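PDB 5TDY: flagellar motor switch protein FliG from Thermotoga maritima, which probably forms part of the switch complex at the base of the flagellar basal body, linking chemotaxis proteins to the motor components that set the direction of rotation. Local coordinates for residues Ala13-Ala18 with Gln56-Phe61. Residues are numbered along the deposited sequence; the frame is centred on the assembly and turned at random.
Sequences AVLLVA and QVLEEF
The phenyl ring of Phe61 is the only flat group that takes part in the contact, and Leu15 CD1 lies over one of its faces, 3.9 Å from Phe61 CG. The second methyl stands on the same side of the ring plane, displaced outward beyond Phe61 CD1, with Leu15 CD2 3.6 Å from that carbon, so the leucine fork spans the ring from its root to one ortho carbon. In this all-helical N-terminal domain of FliG the two residues join helix 8-19 to helix 51-66; the axes of segments 13-18 and 56-61 cross almost perpendicularly, at -95°, 9.7 Å apart. So steep a crossing keeps the contact short, and few residues carry it. Leucine suits its place because its branch sits one carbon further out than valine's: with CG anti to the backbone N (chi1 -174°), the fork extends from a CB that does not face helix 51-66 directly and still meets two partners. The other is Leu58, whose CD2 comes within 3.9 Å of Leu15 CD1. Phe61, with its own CG anti to the backbone N, crosses the leucine at about a right angle. Where the backbones come closest, Val57 faces Leu15, and its short, beta-branched side chain suits the limited depth, Val57 CG1 lying 4.1 Å from Leu15 N. All five touching residues are buried. Aromatic and apolar side chains of the partner protein's chain pack on Leu15, Val57, Leu58 and Phe61, so this helix pair also belongs to the heteromeric interface. Beside the leucine fork, Val14 and Val57 cross obliquely, with Val14 CG1 3.8 Å from Val57 CG2.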
ATOM      1  N   ALA B  13       2.712  10.307   2.792  1.00 12.58           N
ATOM      2  CA  ALA B  13       2.912  10.423   4.230  1.00 13.56           C
ATOM      3  C   ALA B  13       2.282   9.248   4.969  1.00 13.67           C
ATOM      4  O   ALA B  13       2.868   8.724   5.924  1.00 10.76           O
ATOM      5  CB  ALA B  13       2.347  11.753   4.738  1.00 12.86           C
ATOM      6  N   VAL B  14       1.089   8.822   4.542  1.00 11.97           N
ATOM      7  CA  VAL B  14       0.435   7.682   5.174  1.00 11.63           C
ATOM      8  C   VAL B  14       1.281   6.425   5.003  1.00 13.89           C
ATOM      9  O   VAL B  14       1.437   5.628   5.941  1.00 11.41           O
ATOM     10  CB  VAL B  14      -0.995   7.504   4.621  1.00 14.40           C
ATOM     11  CG1 VAL B  14      -1.596   6.153   5.061  1.00 13.91           C
ATOM     12  CG2 VAL B  14      -1.900   8.672   5.073  1.00 15.39           C
ATOM     13  N   LEU B  15       1.877   6.243   3.819  1.00 10.96           N
ATOM     14  CA  LEU B  15       2.679   5.046   3.595  1.00 15.14           C
ATOM     15  C   LEU B  15       3.891   5.028   4.510  1.00 14.96           C
ATOM     16  O   LEU B  15       4.201   3.996   5.127  1.00 10.99           O
ATOM     17  CB  LEU B  15       3.112   4.954   2.124  1.00 17.90           C
ATOM     18  CG  LEU B  15       3.846   3.688   1.658  1.00 17.38           C
ATOM     19  CD1 LEU B  15       2.898   2.504   1.676  1.00 15.74           C
ATOM     20  CD2 LEU B  15       4.406   3.882   0.265  1.00 17.72           C
ATOM     21  N   LEU B  16       4.587   6.165   4.630  1.00 10.82           N
ATOM     22  CA  LEU B  16       5.786   6.181   5.463  1.00 11.51           C
ATOM     23  C   LEU B  16       5.440   6.030   6.941  1.00 10.07           C
ATOM     24  O   LEU B  16       6.202   5.422   7.696  1.00 13.70           O
ATOM     25  CB  LEU B  16       6.592   7.457   5.211  1.00 12.60           C
ATOM     26  CG  LEU B  16       7.188   7.530   3.793  1.00 11.19           C
ATOM     27  CD1 LEU B  16       7.730   8.914   3.531  1.00 14.51           C
ATOM     28  CD2 LEU B  16       8.289   6.462   3.599  1.00 10.60           C
ATOM     29  N   VAL B  17       4.319   6.597   7.391  1.00 11.30           N
ATOM     30  CA  VAL B  17       3.909   6.368   8.775  1.00 10.01           C
ATOM     31  C   VAL B  17       3.629   4.887   8.996  1.00 12.21           C
ATOM     32  O   VAL B  17       4.062   4.302   9.994  1.00 12.20           O
ATOM     33  CB  VAL B  17       2.701   7.250   9.137  1.00 12.05           C
ATOM     34  CG1 VAL B  17       2.002   6.737  10.403  1.00 16.18           C
ATOM     35  CG2 VAL B  17       3.154   8.712   9.358  1.00 10.18           C
ATOM     36  N   ALA B  18       2.957   4.248   8.037  1.00 11.17           N
ATOM     37  CA  ALA B  18       2.632   2.824   8.144  1.00 15.24           C
ATOM     38  C   ALA B  18       3.874   1.950   8.177  1.00 15.54           C
ATOM     39  O   ALA B  18       3.849   0.852   8.747  1.00 13.62           O
ATOM     40  CB  ALA B  18       1.739   2.402   6.970  1.00 16.08           C
ATOM     41  N   GLN B  56      -6.779   2.098   2.018  1.00 20.74           N
ATOM     42  CA  GLN B  56      -6.772   2.596   0.643  1.00 23.04           C
ATOM     43  C   GLN B  56      -5.354   2.839   0.148  1.00 22.27           C
ATOM     44  O   GLN B  56      -4.996   2.445  -0.972  1.00 21.84           O
ATOM     45  CB  GLN B  56      -7.573   3.890   0.531  1.00 30.59           C
ATOM     46  CG  GLN B  56      -9.080   3.745   0.511  1.00 36.89           C
ATOM     47  CD  GLN B  56      -9.774   5.099   0.503  1.00 42.39           C
ATOM     48  OE1 GLN B  56     -10.557   5.414   1.402  1.00 53.99           O
ATOM     49  NE2 GLN B  56      -9.488   5.909  -0.512  1.00 39.41           N
ATOM     50  N   VAL B  57      -4.539   3.522   0.950  1.00 17.46           N
ATOM     51  CA  VAL B  57      -3.172   3.808   0.525  1.00 18.78           C
ATOM     52  C   VAL B  57      -2.408   2.510   0.306  1.00 17.12           C
ATOM     53  O   VAL B  57      -1.715   2.338  -0.707  1.00 14.72           O
ATOM     54  CB  VAL B  57      -2.472   4.721   1.549  1.00 20.61           C
ATOM     55  CG1 VAL B  57      -0.980   4.829   1.243  1.00 17.33           C
ATOM     56  CG2 VAL B  57      -3.123   6.094   1.560  1.00 13.47           C
ATOM     57  N   LEU B  58      -2.561   1.559   1.222  1.00 14.88           N
ATOM     58  CA  LEU B  58      -1.820   0.309   1.103  1.00 16.54           C
ATOM     59  C   LEU B  58      -2.243  -0.470  -0.141  1.00 15.77           C
ATOM     60  O   LEU B  58      -1.398  -1.044  -0.839  1.00 15.31           O
ATOM     61  CB  LEU B  58      -2.010  -0.526   2.368  1.00 18.57           C
ATOM     62  CG  LEU B  58      -1.268   0.038   3.585  1.00 21.00           C
ATOM     63  CD1 LEU B  58      -1.515  -0.825   4.821  1.00 22.64           C
ATOM     64  CD2 LEU B  58       0.226   0.162   3.314  1.00 17.25           C
ATOM     65  N   GLU B  59      -3.545  -0.476  -0.453  1.00 14.01           N
ATOM     66  CA  GLU B  59      -4.026  -1.198  -1.638  1.00 20.06           C
ATOM     67  C   GLU B  59      -3.474  -0.608  -2.928  1.00 16.57           C
ATOM     68  O   GLU B  59      -3.026  -1.349  -3.815  1.00 16.25           O
ATOM     69  CB  GLU B  59      -5.553  -1.198  -1.671  1.00 15.51           C
ATOM     70  CG  GLU B  59      -6.121  -2.274  -0.777  1.00 25.67           C
ATOM     71  CD  GLU B  59      -7.506  -1.967  -0.311  1.00 31.05           C
ATOM     72  OE1 GLU B  59      -8.009  -2.715   0.552  1.00 34.84           O
ATOM     73  OE2 GLU B  59      -8.092  -0.982  -0.808  1.00 32.83           O
ATOM     74  N   GLU B  60      -3.514   0.721  -3.059  1.00 14.14           N
ATOM     75  CA  GLU B  60      -2.955   1.365  -4.240  1.00 16.09           C
ATOM     76  C   GLU B  60      -1.447   1.152  -4.317  1.00 12.96           C
ATOM     77  O   GLU B  60      -0.909   0.862  -5.393  1.00 13.23           O
ATOM     78  CB  GLU B  60      -3.293   2.864  -4.242  1.00 18.15           C
ATOM     79  CG  GLU B  60      -2.855   3.549  -5.545  1.00 19.06           C
ATOM     80  CD  GLU B  60      -3.086   5.062  -5.584  1.00 26.51           C
ATOM     81  OE1 GLU B  60      -3.864   5.609  -4.779  1.00 23.66           O
ATOM     82  OE2 GLU B  60      -2.481   5.719  -6.454  1.00 31.38           O
ATOM     83  N   PHE B  61      -0.748   1.274  -3.186  1.00 16.76           N
ATOM     84  CA  PHE B  61       0.695   1.052  -3.187  1.00 13.22           C
ATOM     85  C   PHE B  61       1.054  -0.321  -3.741  1.00 17.58           C
ATOM     86  O   PHE B  61       1.989  -0.451  -4.540  1.00 15.63           O
ATOM     87  CB  PHE B  61       1.284   1.170  -1.785  1.00 14.52           C
ATOM     88  CG  PHE B  61       2.681   0.626  -1.719  1.00 12.95           C
ATOM     89  CD1 PHE B  61       3.742   1.364  -2.227  1.00 15.94           C
ATOM     90  CD2 PHE B  61       2.923  -0.654  -1.250  1.00 15.32           C
ATOM     91  CE1 PHE B  61       5.049   0.841  -2.220  1.00 16.70           C
ATOM     92  CE2 PHE B  61       4.215  -1.181  -1.240  1.00 17.19           C
ATOM     93  CZ  PHE B  61       5.273  -0.433  -1.716  1.00 16.72           C
TER